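Local coordinates for functional macrophage inflammatory protein 1-alpha homolog (Human herpesvirus 8, PDB 1ZXT) that is a viral CC-type chemokine that binds CCR-class chemokine receptors, probably those of its host, at residues A[56-59]-A[60-64]. Residues are numbered along the deposited sequence; the frame is centred on the assembly and turned at random.
Sequences KNWV and RQLMQ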
loop_
_atom_site.group_PDB
_atom_site.type_symbol
_atom_site.label_atom_id
_atom_site.label_comp_id
_atom_site.label_asym_id
_atom_site.label_seq_id
_atom_site.Cartn_x
_atom_site.Cartn_y
_atom_site.Cartn_z
ATOM N N LYS A 56 -5.151 1.111 10.246
ATOM C CA LYS A 56 -6.598 1.131 10.123
ATOM C C LYS A 56 -7.187 -0.214 9.832
ATOM O O LYS A 56 -6.814 -0.878 8.893
ATOM C CB LYS A 56 -7.030 2.080 8.992
ATOM C CG LYS A 56 -6.541 3.532 9.125
ATOM C CD LYS A 56 -6.997 4.162 10.366
ATOM C CE LYS A 56 -6.896 5.677 10.265
ATOM N NZ LYS A 56 -7.391 6.382 11.500
ATOM N N ASN A 57 -8.197 -0.578 10.598
ATOM C CA ASN A 57 -8.828 -1.864 10.399
ATOM C C ASN A 57 -9.369 -2.091 8.974
ATOM O O ASN A 57 -9.237 -3.186 8.403
ATOM C CB ASN A 57 -9.928 -2.085 11.443
ATOM C CG ASN A 57 -10.555 -3.425 11.311
ATOM O OD1 ASN A 57 -9.859 -4.451 11.222
ATOM N ND2 ASN A 57 -11.876 -3.445 11.256
ATOM N N TRP A 58 -9.995 -1.079 8.388
ATOM C CA TRP A 58 -10.502 -1.285 7.035
ATOM C C TRP A 58 -9.372 -1.601 6.004
ATOM O O TRP A 58 -9.538 -2.354 5.065
ATOM C CB TRP A 58 -11.412 -0.145 6.574
ATOM C CG TRP A 58 -10.780 1.152 6.325
ATOM C CD1 TRP A 58 -10.746 2.234 7.172
ATOM C CD2 TRP A 58 -10.042 1.556 5.139
ATOM N NE1 TRP A 58 -10.060 3.278 6.581
ATOM C CE2 TRP A 58 -9.628 2.895 5.339
ATOM C CE3 TRP A 58 -9.721 0.936 3.938
ATOM C CZ2 TRP A 58 -8.949 3.614 4.365
ATOM C CZ3 TRP A 58 -9.034 1.630 2.988
ATOM C CH2 TRP A 58 -8.629 2.972 3.210
ATOM N N VAL A 59 -8.220 -1.036 6.200
ATOM C CA VAL A 59 -7.071 -1.330 5.317
ATOM C C VAL A 59 -6.553 -2.778 5.514
ATOM O O VAL A 59 -6.237 -3.467 4.545
ATOM C CB VAL A 59 -5.885 -0.368 5.567
ATOM C CG1 VAL A 59 -4.660 -0.683 4.690
ATOM C CG2 VAL A 59 -6.238 1.083 5.313
ATOM N N ARG A 60 -6.467 -3.222 6.765
ATOM C CA ARG A 60 -6.088 -4.590 7.026
ATOM C C ARG A 60 -7.065 -5.552 6.404
ATOM O O ARG A 60 -6.706 -6.664 6.018
ATOM C CB ARG A 60 -6.033 -4.851 8.525
ATOM C CG ARG A 60 -4.878 -4.204 9.204
ATOM C CD ARG A 60 -4.794 -4.592 10.669
ATOM N NE ARG A 60 -4.614 -3.391 11.476
ATOM C CZ ARG A 60 -5.532 -2.856 12.281
ATOM N NH1 ARG A 60 -6.732 -3.413 12.474
ATOM N NH2 ARG A 60 -5.220 -1.757 12.947
ATOM N N GLN A 61 -8.340 -5.187 6.367
ATOM C CA GLN A 61 -9.341 -6.113 5.849
ATOM C C GLN A 61 -9.220 -6.233 4.364
ATOM O O GLN A 61 -9.379 -7.315 3.830
ATOM C CB GLN A 61 -10.735 -5.662 6.223
ATOM C CG GLN A 61 -10.991 -5.737 7.696
ATOM C CD GLN A 61 -12.421 -5.272 8.018
ATOM O OE1 GLN A 61 -13.408 -5.965 7.681
ATOM N NE2 GLN A 61 -12.536 -4.082 8.649
ATOM N N LEU A 62 -8.934 -5.126 3.676
ATOM C CA LEU A 62 -8.660 -5.192 2.228
ATOM C C LEU A 62 -7.403 -5.977 1.948
ATOM O O LEU A 62 -7.346 -6.758 1.003
ATOM C CB LEU A 62 -8.536 -3.817 1.619
ATOM C CG LEU A 62 -9.802 -2.986 1.470
ATOM C CD1 LEU A 62 -9.405 -1.623 1.024
ATOM C CD2 LEU A 62 -10.837 -3.635 0.519
ATOM N N MET A 63 -6.390 -5.760 2.785
ATOM C CA MET A 63 -5.113 -6.432 2.656
ATOM C C MET A 63 -5.347 -7.950 2.656
ATOM O O MET A 63 -4.924 -8.671 1.756
ATOM C CB MET A 63 -4.195 -6.032 3.782
ATOM C CG MET A 63 -3.516 -4.699 3.580
ATOM S SD MET A 63 -2.785 -3.961 5.037
ATOM C CE MET A 63 -1.551 -5.222 5.372
ATOM N N GLN A 64 -6.082 -8.418 3.661
ATOM C CA GLN A 64 -6.483 -9.817 3.758
ATOM C C GLN A 64 -7.127 -10.380 2.500
ATOM O O GLN A 64 -6.923 -11.546 2.166
ATOM C CB GLN A 64 -7.464 -9.973 4.927
ATOM C CG GLN A 64 -6.776 -9.964 6.296
ATOM C CD GLN A 64 -7.738 -10.082 7.470
ATOM O OE1 GLN A 64 -8.843 -10.611 7.331
ATOM N NE2 GLN A 64 -7.312 -9.569 8.631
#
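Trp58 has its CG between the backbone N and the carbonyl carbon (chi1 69°), while Leu62, its CG anti to its own carbonyl carbon (chi1 -72°), meets the indole one turn later. Both belong to the C-terminal helix of the chemokine fold, which packs across the three-stranded antiparallel sheet. Leu62 CD1 lies 3.8 Å from Trp58 CZ3, at the ring's edge and near its plane, and Val59 CG2 stands over one face, toward its rim. The branched Leu62 fits against Leu25 and Leu42 of the sheet, whereas the flat indole of Trp58 lies against Pro19 and Pro20 of a loop. Val59, compact and buried, sends CG1 to within 3.8 Å of SD of Met63, whose long flexible chain also touches Val40 and Trp28. Long, charged Arg60 suits the exposed side: its planar guanidinium lays one face over the first peptide of the helix, with Lys56 C above its centre and Asn57 N toward the rim. Lys56 holds the N-cap position, its carbonyl O accepting Arg60 N at 3.2 Å. Asn57 O receives Gln61 N at 3.0 Å, and Val59 O takes Met63 N at 2.9 Å.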